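Local coordinates for protein KLLA0C04147p (Kluyveromyces lactis, PDB 5H2A) that probably binds and transfers sterols as a member of the OSBP family, this chain being its ankyrin-repeat (ANK) domain, at residues A[26-31]-A[64-69]; A[75-80]-A[117-122]; A[102-107]-A[133-138]; A[218-223]-A[263-268]. All blocks are in the same frame, centred on the assembly; numbering follows the deposited sequence.

Contact 1: residues A[26-31]-A[64-69]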
# COMPACT_ATOMS: atom_id res chain seq x y z
N SER A 26 7.38 -22.38 -21.49
CA SER A 26 8.60 -21.69 -21.86
C SER A 26 9.25 -21.03 -20.65
O SER A 26 8.70 -21.01 -19.54
CB SER A 26 8.31 -20.67 -22.96
OG SER A 26 7.81 -21.35 -24.10
N ASN A 27 10.46 -20.50 -20.86
CA ASN A 27 11.21 -19.86 -19.79
C ASN A 27 11.18 -18.34 -19.98
O ASN A 27 10.49 -17.82 -20.86
CB ASN A 27 12.65 -20.40 -19.71
CG ASN A 27 13.48 -20.08 -20.94
OD1 ASN A 27 13.09 -19.28 -21.79
ND2 ASN A 27 14.65 -20.72 -21.05
N PHE A 28 11.94 -17.62 -19.15
CA PHE A 28 11.81 -16.17 -19.12
C PHE A 28 12.34 -15.53 -20.40
O PHE A 28 11.70 -14.63 -20.95
CB PHE A 28 12.53 -15.60 -17.89
CG PHE A 28 12.49 -14.09 -17.81
CD1 PHE A 28 11.31 -13.43 -17.44
CD2 PHE A 28 13.61 -13.33 -18.11
CE1 PHE A 28 11.27 -12.02 -17.38
CE2 PHE A 28 13.58 -11.93 -18.04
CZ PHE A 28 12.41 -11.29 -17.67
N GLN A 29 13.49 -15.98 -20.91
CA GLN A 29 14.01 -15.38 -22.13
C GLN A 29 13.07 -15.63 -23.32
O GLN A 29 12.92 -14.76 -24.18
CB GLN A 29 15.43 -15.88 -22.43
CG GLN A 29 15.50 -17.36 -22.82
CD GLN A 29 16.92 -17.90 -22.73
OE1 GLN A 29 17.41 -18.24 -21.65
NE2 GLN A 29 17.59 -17.97 -23.87
N GLN A 30 12.40 -16.79 -23.34
CA GLN A 30 11.40 -17.03 -24.38
C GLN A 30 10.18 -16.13 -24.21
O GLN A 30 9.60 -15.67 -25.20
CB GLN A 30 10.99 -18.51 -24.36
CG GLN A 30 12.10 -19.39 -24.92
CD GLN A 30 11.93 -20.87 -24.62
OE1 GLN A 30 11.45 -21.25 -23.55
NE2 GLN A 30 12.36 -21.71 -25.56
N LEU A 31 9.76 -15.90 -22.96
CA LEU A 31 8.66 -14.97 -22.70
C LEU A 31 9.02 -13.56 -23.17
O LEU A 31 8.22 -12.88 -23.83
CB LEU A 31 8.32 -14.98 -21.21
CG LEU A 31 7.28 -13.95 -20.75
CD1 LEU A 31 5.92 -14.21 -21.44
CD2 LEU A 31 7.14 -13.98 -19.23
N ALA A 64 7.05 -22.01 -10.60
CA ALA A 64 7.50 -20.97 -9.69
C ALA A 64 8.80 -20.33 -10.18
O ALA A 64 9.04 -19.15 -9.93
CB ALA A 64 7.66 -21.54 -8.28
N SER A 65 9.65 -21.08 -10.90
CA SER A 65 10.90 -20.49 -11.38
C SER A 65 10.63 -19.33 -12.35
O SER A 65 11.33 -18.31 -12.31
CB SER A 65 11.77 -21.55 -12.05
OG SER A 65 11.09 -22.14 -13.15
N LEU A 66 9.65 -19.49 -13.23
CA LEU A 66 9.33 -18.41 -14.16
C LEU A 66 8.66 -17.25 -13.44
O LEU A 66 8.95 -16.08 -13.74
CB LEU A 66 8.44 -18.94 -15.28
CG LEU A 66 7.92 -17.91 -16.31
CD1 LEU A 66 9.05 -17.13 -16.96
CD2 LEU A 66 7.10 -18.64 -17.36
N ILE A 67 7.79 -17.54 -12.48
CA ILE A 67 7.18 -16.48 -11.67
C ILE A 67 8.25 -15.66 -10.97
O ILE A 67 8.22 -14.42 -10.99
CB ILE A 67 6.18 -17.08 -10.67
CG1 ILE A 67 4.97 -17.64 -11.42
CG2 ILE A 67 5.75 -16.01 -9.64
CD1 ILE A 67 4.13 -18.60 -10.59
N LYS A 68 9.25 -16.33 -10.39
CA LYS A 68 10.34 -15.60 -9.73
C LYS A 68 11.08 -14.68 -10.68
O LYS A 68 11.43 -13.55 -10.32
CB LYS A 68 11.34 -16.57 -9.09
CG LYS A 68 10.82 -17.19 -7.81
CD LYS A 68 11.68 -18.38 -7.40
CE LYS A 68 11.08 -19.12 -6.23
NZ LYS A 68 11.98 -20.24 -5.81
N ASP A 69 11.36 -15.16 -11.89
CA ASP A 69 12.05 -14.34 -12.87
C ASP A 69 11.22 -13.12 -13.26
O ASP A 69 11.76 -12.01 -13.43
CB ASP A 69 12.36 -15.17 -14.13
CG ASP A 69 13.53 -16.14 -13.92
OD1 ASP A 69 14.37 -15.89 -13.03
OD2 ASP A 69 13.62 -17.15 -14.67
O HOH W 1 12.69 -18.76 -16.53

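Contact 2: residues A[75-80]-A[117-122]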
# COMPACT_ATOMS: atom_id res chain seq x y z
N THR A 75 9.09 -6.26 -11.79
CA THR A 75 8.18 -5.67 -10.81
C THR A 75 8.86 -4.87 -9.70
O THR A 75 8.15 -4.36 -8.81
CB THR A 75 7.30 -6.74 -10.13
OG1 THR A 75 8.05 -7.45 -9.14
CG2 THR A 75 6.75 -7.72 -11.15
N THR A 76 10.17 -4.73 -9.70
CA THR A 76 10.81 -3.96 -8.64
C THR A 76 10.89 -2.48 -9.04
O THR A 76 10.73 -2.12 -10.21
CB THR A 76 12.21 -4.48 -8.34
OG1 THR A 76 13.08 -4.16 -9.43
CG2 THR A 76 12.19 -5.99 -8.14
N LYS A 77 11.15 -1.63 -8.04
CA LYS A 77 11.25 -0.19 -8.28
C LYS A 77 12.23 0.13 -9.40
O LYS A 77 12.03 1.10 -10.14
CB LYS A 77 11.68 0.56 -7.01
CG LYS A 77 10.57 0.80 -6.03
CD LYS A 77 9.56 1.76 -6.63
CE LYS A 77 8.27 1.77 -5.80
NZ LYS A 77 8.51 1.02 -4.52
N GLY A 78 13.28 -0.68 -9.54
CA GLY A 78 14.29 -0.44 -10.56
C GLY A 78 13.80 -0.55 -11.99
O GLY A 78 14.46 -0.05 -12.91
N SER A 79 12.67 -1.22 -12.23
CA SER A 79 12.11 -1.25 -13.58
C SER A 79 10.85 -0.40 -13.71
O SER A 79 10.23 -0.43 -14.78
CB SER A 79 11.84 -2.70 -14.02
OG SER A 79 11.31 -3.49 -12.99
N SER A 80 10.50 0.39 -12.69
CA SER A 80 9.22 1.11 -12.71
C SER A 80 9.11 2.11 -13.85
O SER A 80 7.99 2.51 -14.21
CB SER A 80 8.99 1.82 -11.37
OG SER A 80 10.06 2.69 -11.08
N HIS A 117 7.87 -9.34 -1.45
CA HIS A 117 8.08 -8.19 -2.33
C HIS A 117 7.92 -6.90 -1.53
O HIS A 117 6.87 -6.69 -0.90
CB HIS A 117 7.07 -8.21 -3.48
CG HIS A 117 7.42 -7.28 -4.60
ND1 HIS A 117 7.40 -5.91 -4.47
CD2 HIS A 117 7.78 -7.53 -5.88
CE1 HIS A 117 7.74 -5.35 -5.62
NE2 HIS A 117 7.96 -6.31 -6.50
N PRO A 118 8.92 -6.00 -1.53
CA PRO A 118 8.83 -4.78 -0.70
C PRO A 118 7.61 -3.92 -0.97
O PRO A 118 7.20 -3.16 -0.07
CB PRO A 118 10.12 -4.02 -1.05
CG PRO A 118 10.97 -4.96 -1.84
CD PRO A 118 10.10 -6.02 -2.41
N ASP A 119 7.02 -3.99 -2.16
CA ASP A 119 5.87 -3.15 -2.52
C ASP A 119 4.54 -3.90 -2.46
O ASP A 119 3.51 -3.33 -2.86
CB ASP A 119 6.08 -2.56 -3.92
CG ASP A 119 7.45 -1.90 -4.06
OD1 ASP A 119 7.85 -1.19 -3.13
OD2 ASP A 119 8.12 -2.12 -5.09
N ILE A 120 4.53 -5.14 -1.98
CA ILE A 120 3.29 -5.92 -1.95
C ILE A 120 2.26 -5.20 -1.09
O ILE A 120 2.60 -4.52 -0.12
CB ILE A 120 3.54 -7.34 -1.42
CG1 ILE A 120 2.40 -8.28 -1.83
CG2 ILE A 120 3.68 -7.33 0.12
CD1 ILE A 120 2.35 -8.52 -3.38
N ASN A 121 1.00 -5.30 -1.48
CA ASN A 121 -0.10 -4.82 -0.65
C ASN A 121 -1.06 -5.98 -0.43
O ASN A 121 -1.93 -6.25 -1.28
CB ASN A 121 -0.78 -3.60 -1.27
CG ASN A 121 -1.81 -2.99 -0.34
OD1 ASN A 121 -2.13 -3.57 0.70
ND2 ASN A 121 -2.35 -1.85 -0.72
N ASP A 122 -0.91 -6.68 0.70
CA ASP A 122 -1.78 -7.78 1.07
C ASP A 122 -3.08 -7.32 1.74
O ASP A 122 -3.78 -8.16 2.33
CB ASP A 122 -1.05 -8.77 1.98
CG ASP A 122 -0.64 -8.16 3.32
OD1 ASP A 122 -0.64 -6.92 3.47
OD2 ASP A 122 -0.32 -8.94 4.24
O HOH W 2 7.63 -1.97 -7.49
O HOH W 3 10.77 -2.71 -5.58

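Contact 3: residues A[102-107]-A[133-138]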
# COMPACT_ATOMS: atom_id res chain seq x y z
N ALA A 102 -2.68 -16.69 -5.88
CA ALA A 102 -1.71 -17.63 -5.34
C ALA A 102 -2.22 -18.26 -4.05
O ALA A 102 -2.08 -19.48 -3.84
CB ALA A 102 -0.37 -16.92 -5.09
N ALA A 103 -2.85 -17.45 -3.20
CA ALA A 103 -3.50 -17.96 -1.99
C ALA A 103 -4.63 -18.92 -2.33
O ALA A 103 -4.75 -20.01 -1.74
CB ALA A 103 -4.02 -16.78 -1.16
N PHE A 104 -5.50 -18.51 -3.26
CA PHE A 104 -6.63 -19.35 -3.67
C PHE A 104 -6.18 -20.72 -4.16
O PHE A 104 -6.82 -21.74 -3.87
CB PHE A 104 -7.41 -18.62 -4.77
CG PHE A 104 -8.65 -19.35 -5.22
CD1 PHE A 104 -9.77 -19.43 -4.40
CD2 PHE A 104 -8.71 -19.92 -6.49
CE1 PHE A 104 -10.92 -20.08 -4.83
CE2 PHE A 104 -9.86 -20.58 -6.92
CZ PHE A 104 -10.96 -20.66 -6.09
N GLN A 105 -5.09 -20.76 -4.92
CA GLN A 105 -4.55 -21.98 -5.51
C GLN A 105 -3.62 -22.76 -4.59
O GLN A 105 -3.09 -23.79 -5.00
CB GLN A 105 -3.79 -21.64 -6.80
CG GLN A 105 -4.69 -21.14 -7.89
CD GLN A 105 -3.92 -20.68 -9.13
OE1 GLN A 105 -4.17 -19.59 -9.64
NE2 GLN A 105 -2.98 -21.50 -9.60
N SER A 106 -3.41 -22.28 -3.36
CA SER A 106 -2.51 -22.94 -2.41
C SER A 106 -1.10 -23.08 -2.96
O SER A 106 -0.44 -24.11 -2.76
CB SER A 106 -3.07 -24.31 -1.98
OG SER A 106 -4.32 -24.13 -1.34
N ARG A 107 -0.60 -22.05 -3.64
CA ARG A 107 0.79 -22.06 -4.13
C ARG A 107 1.65 -21.39 -3.07
O ARG A 107 1.98 -20.20 -3.14
CB ARG A 107 0.90 -21.38 -5.50
CG ARG A 107 0.06 -22.06 -6.59
CD ARG A 107 0.52 -21.63 -8.02
NE ARG A 107 1.88 -22.10 -8.32
CZ ARG A 107 2.48 -21.92 -9.48
NH1 ARG A 107 1.84 -21.29 -10.45
NH2 ARG A 107 3.71 -22.37 -9.67
N ILE A 133 -5.40 -13.19 2.03
CA ILE A 133 -5.34 -14.29 2.99
C ILE A 133 -6.69 -14.99 3.11
O ILE A 133 -6.77 -16.19 3.40
CB ILE A 133 -4.83 -13.77 4.35
CG1 ILE A 133 -4.58 -14.94 5.32
CG2 ILE A 133 -5.81 -12.76 4.95
CD1 ILE A 133 -4.08 -14.45 6.68
N GLU A 134 -7.78 -14.25 2.88
CA GLU A 134 -9.10 -14.83 2.98
C GLU A 134 -9.45 -15.75 1.81
O GLU A 134 -10.50 -16.40 1.87
CB GLU A 134 -10.13 -13.70 3.10
CG GLU A 134 -9.83 -12.76 4.29
CD GLU A 134 -10.92 -11.73 4.50
OE1 GLU A 134 -11.74 -11.88 5.43
OE2 GLU A 134 -10.95 -10.77 3.71
N MET A 135 -8.62 -15.80 0.76
CA MET A 135 -8.82 -16.74 -0.35
C MET A 135 -8.29 -18.14 -0.04
O MET A 135 -8.57 -19.07 -0.79
CB MET A 135 -8.11 -16.24 -1.63
CG MET A 135 -8.47 -14.83 -2.03
SD MET A 135 -10.17 -14.71 -2.61
CE MET A 135 -10.01 -15.25 -4.33
N CYS A 136 -7.53 -18.29 1.05
CA CYS A 136 -6.85 -19.56 1.30
C CYS A 136 -7.85 -20.69 1.48
O CYS A 136 -8.87 -20.54 2.14
CB CYS A 136 -5.99 -19.48 2.56
SG CYS A 136 -4.49 -18.49 2.29
N LYS A 137 -7.50 -21.84 0.92
CA LYS A 137 -8.15 -23.10 1.20
C LYS A 137 -7.31 -23.99 2.10
O LYS A 137 -7.83 -24.98 2.62
CB LYS A 137 -8.45 -23.81 -0.13
CG LYS A 137 -9.45 -23.02 -0.97
CD LYS A 137 -9.74 -23.70 -2.31
CE LYS A 137 -11.04 -23.19 -2.91
NZ LYS A 137 -11.55 -21.95 -2.24
N ASN A 138 -6.04 -23.66 2.29
CA ASN A 138 -5.09 -24.45 3.07
C ASN A 138 -4.73 -23.63 4.31
O ASN A 138 -4.28 -22.49 4.18
CB ASN A 138 -3.86 -24.78 2.22
CG ASN A 138 -2.78 -25.56 2.97
OD1 ASN A 138 -1.95 -24.99 3.69
ND2 ASN A 138 -2.75 -26.88 2.76
O HOH W 4 -4.65 -21.96 0.19

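Contact 4: residues A[218-223]-A[263-268]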
# COMPACT_ATOMS: atom_id res chain seq x y z
N GLY A 218 -4.34 11.58 9.69
CA GLY A 218 -5.32 10.77 10.38
C GLY A 218 -5.33 10.87 11.89
O GLY A 218 -6.13 10.18 12.52
N GLY A 219 -4.47 11.70 12.48
CA GLY A 219 -4.51 11.90 13.92
C GLY A 219 -5.88 12.36 14.38
O GLY A 219 -6.44 13.29 13.80
N ASP A 220 -6.42 11.70 15.40
CA ASP A 220 -7.80 11.94 15.81
C ASP A 220 -7.83 12.80 17.05
O ASP A 220 -7.47 12.33 18.14
CB ASP A 220 -8.52 10.61 16.06
CG ASP A 220 -10.00 10.77 16.42
OD1 ASP A 220 -10.43 11.88 16.77
OD2 ASP A 220 -10.74 9.76 16.34
N PRO A 221 -8.29 14.06 16.97
CA PRO A 221 -8.28 14.93 18.16
C PRO A 221 -9.29 14.53 19.22
O PRO A 221 -9.24 15.09 20.33
CB PRO A 221 -8.59 16.31 17.58
CG PRO A 221 -9.34 16.03 16.33
CD PRO A 221 -8.77 14.75 15.77
N PHE A 222 -10.19 13.60 18.93
CA PHE A 222 -11.18 13.15 19.91
C PHE A 222 -10.71 11.96 20.73
O PHE A 222 -11.38 11.60 21.70
CB PHE A 222 -12.49 12.79 19.20
CG PHE A 222 -13.19 13.97 18.57
CD1 PHE A 222 -13.17 15.21 19.20
CD2 PHE A 222 -13.86 13.84 17.37
CE1 PHE A 222 -13.82 16.30 18.64
CE2 PHE A 222 -14.50 14.93 16.79
CZ PHE A 222 -14.49 16.17 17.43
N LYS A 223 -9.58 11.34 20.37
CA LYS A 223 -9.09 10.21 21.14
C LYS A 223 -8.52 10.69 22.47
O LYS A 223 -7.59 11.51 22.50
CB LYS A 223 -8.05 9.42 20.34
CG LYS A 223 -7.47 8.23 21.08
CD LYS A 223 -7.70 6.92 20.35
CE LYS A 223 -7.11 5.75 21.14
NZ LYS A 223 -6.87 4.56 20.27
N ARG A 263 -13.20 19.81 13.95
CA ARG A 263 -14.30 20.04 13.01
C ARG A 263 -14.27 19.03 11.87
O ARG A 263 -15.30 18.45 11.51
CB ARG A 263 -14.24 21.48 12.47
CG ARG A 263 -14.62 22.54 13.52
CD ARG A 263 -14.76 23.95 12.91
NE ARG A 263 -13.52 24.48 12.36
CZ ARG A 263 -12.64 25.22 13.04
NH1 ARG A 263 -11.54 25.66 12.46
NH2 ARG A 263 -12.87 25.51 14.31
N GLU A 264 -13.09 18.79 11.31
CA GLU A 264 -12.99 17.83 10.22
C GLU A 264 -13.28 16.41 10.70
O GLU A 264 -13.96 15.63 10.01
CB GLU A 264 -11.60 17.94 9.58
CG GLU A 264 -11.37 19.35 9.02
CD GLU A 264 -9.95 19.58 8.53
OE1 GLU A 264 -9.03 18.84 8.96
OE2 GLU A 264 -9.75 20.51 7.72
N GLN A 265 -12.83 16.07 11.91
CA GLN A 265 -13.10 14.76 12.49
C GLN A 265 -14.60 14.54 12.69
O GLN A 265 -15.10 13.42 12.53
CB GLN A 265 -12.36 14.62 13.82
CG GLN A 265 -12.30 13.19 14.34
CD GLN A 265 -11.49 12.30 13.42
OE1 GLN A 265 -10.38 12.66 13.01
NE2 GLN A 265 -12.06 11.14 13.07
N SER A 266 -15.32 15.60 13.07
CA SER A 266 -16.76 15.48 13.28
C SER A 266 -17.47 15.03 12.00
O SER A 266 -18.43 14.25 12.06
CB SER A 266 -17.33 16.81 13.77
OG SER A 266 -16.97 17.05 15.11
N VAL A 267 -17.00 15.50 10.85
CA VAL A 267 -17.59 15.09 9.58
C VAL A 267 -17.27 13.63 9.29
O VAL A 267 -18.15 12.85 8.91
CB VAL A 267 -17.11 16.00 8.43
CG1 VAL A 267 -17.71 15.54 7.10
CG2 VAL A 267 -17.48 17.46 8.70
N ILE A 268 -16.00 13.24 9.47
CA ILE A 268 -15.59 11.86 9.23
C ILE A 268 -16.43 10.90 10.06
O ILE A 268 -16.89 9.86 9.57
CB ILE A 268 -14.09 11.69 9.52
CG1 ILE A 268 -13.26 12.54 8.57
CG2 ILE A 268 -13.69 10.22 9.44
CD1 ILE A 268 -11.81 12.73 9.01
O HOH W 5 -8.92 10.43 12.14

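Contact 1: residues A[26-31]-A[64-69]
Van der Waals contacts carry most of this meeting between the start of helix 28-38 and the first turns of helix 64-74. Leu66 has CG anti to its backbone N (chi1 176°), which sends its two methyls toward 26-31. CD1 rests on the backbone of Phe28, 3.6 Å from Phe28 CA, and lies at the edge of that ring. Leu66 CD2 reaches Ser26 O at 3.6 Å. Leu31 CD2 adds a looser touch on Leu66 CD1. The Phe28 ring crosses Asp69 obliquely, with ring and carboxylate planes 60° apart; Phe28 CG is 3.8 Å from Asp69 CB. The ring also meets that of Trp74, planes about 55° apart.

The polar link runs through one water. It accepts from Phe28 N at 3.0 Å and donates to Asp69 OD2 at 2.6 Å, tying a first-turn N-H to the carboxylate.

Within 26-31, Asn27 and Gln30 form a capping box. Gln30 N donates to Asn27 OD1 and Asn27 N to Gln30 OE1, both at 3.0 Å. An alanine at Phe28 would remove the ring and would probably loosen the packing against Trp74 and Asp69.

Leu23 of helix 12-25 touches Leu31 and Leu66, while helices 54-61 and 108-115 pack against Ile67.

Contact 2: residues A[75-80]-A[117-122]
Two loops meet here, with no regular strand in either. Thr75 is the first residue to leave helix 64-74, and a short 3-10 turn follows at 77-79. The other loop makes a type I beta turn from His117 to Ile120, closed by Ile120 N to His117 O at 3.0 Å. The backbones stay apart: Thr76 and Asp119 are the nearest pair, 7.9 Å between CA atoms.

Side chains bridge the gap. His117 has CG anti to its backbone N (chi1 -165°), and its ring points at Thr75. The single N-H on NE2 is shared between Thr75 OG1, at 2.9 Å and close to the ring plane, and, weakly, Thr75 O. Thr75 OG1 also bonds Val71 O in the helix. On the ring's other nitrogen, ND1 accepts from Asp119 N at 3.0 Å, which fixes the ring's rotation. A leucine at His117 would lack both ring nitrogens, and would probably leave the loops less firmly joined at Thr75 and the turn at Asp119 less fixed.

Lys77, bent at chi2 and chi4, brings NZ to Asp119 OD1 at 2.7 Å in a salt bridge, from above the carboxylate plane. One water accepts from Lys77 N at 2.7 Å and donates to Asp119 OD2 at 2.8 Å.

His117 closes the predicted ANK repeat. Its tie to Thr75 joins the repeat to the end of helix 64-74, earlier in the chain.

Contact 3: residues A[102-107]-A[133-138]
Apolar contacts form the inner part of this surface contact. Ala103 CB sits 3.9 Å from Cys136 SG and also touches Met135 CB. Phe104 CB meets Met135 CB at 4.0 Å. Met135 is bent at chi2 and chi3, so its chain folds back and CE reaches Phe104 CD1.

Phe104 has CG anti to its backbone N (chi1 -177°), which lays the ring alongside Lys137, both pointing the same way. Lys137 CE and NZ lie at Phe104 CE1, NZ within 3.3 Å and oblique to the ring.

The backbones approach closely, with Phe104 CA and Met135 CA 4.8 Å apart. Phe104 CA points its hydrogen at Met135 O, a C-H...O contact of 3.5 Å that is nearly straight (162°).

A single water joins the polar groups. It donates to Ala103 O at 2.7 Å and accepts from Asn138 N at 3.0 Å. Ser106 OG bonds it as well, and OG lies 3.6 Å from Asn138 CB.

Ser106 has positive phi and ends helix 98-104 in a Schellman motif. Asn138 is the N-cap of helix 139-165, its OD1 accepting from Ile141 N. The contact thus sets the C-terminal end of a helix in the predicted ANK repeat beside the start of the long helix that follows.

Contact 4: residues A[218-223]-A[263-268]
An Asx turn at Asp220, overlapping a type I beta turn from Asp220 to Lys223, forms the loop side of this contact. The partner is the last part of helix 249-268, the final helix of this ankyrin domain. Asp220 has CG anti to its backbone N (chi1 -177°), and its carboxylate is kept in place by Phe222 N, which donates to Asp220 OD1 at 2.8 Å from above the carboxylate plane.

Gln265 carries the helix side. Its CG is anti to its backbone N, and a bend at chi2 lays the amide over the loop. The amide and the Asp220 carboxylate are stacked, their planes 20° apart. Asp220 OD1 lies 3.3 Å from Gln265 CG. Gln265 OE1 also lies beside Pro221 CD, at 3.8 Å. The amide nitrogen is held elsewhere: NE2 donates to Asp269 OD1.

The Phe222 ring slides past Gln265 in the opposite direction, almost square to the amide (82°). Phe222 CD2 is 3.5 Å from Gln265 CG. Farther along the ring, its edge meets Ser266, whose OG is bonded back to Ala262 O. The Asn188 side chain bonds Gly218 O through ND2 and Asp220 N through OD1.

One water joins the two segments where the amide oxygen faces the loop. It donates to Gly218 O at 2.8 Å and to Gln265 OE1 at 2.8 Å.

In the fold
The four contacts are spread along an elongated chain of helices and loops without strands. Contact 1 comes first and closes before the others open. Contacts 2 and 3 cross along the chain, their segments alternating, and both draw on the predicted ANK repeat. Helix 64-74 links contacts 1 and 2: it supplies 64-69 and ends just before Thr75. Contacts 1 and 3 touch where Arg107 packs on Ala64 and Ile67, though their centres are about 22 Å apart. Contact 4 lies at the far side of the chain's centre, about 49 Å from contact 1 between centres. Helix 139-165, capped by Asn138, comes in the chain between contacts 1 to 3 and contact 4. The contacts thus join separate parts of an extended ANK domain.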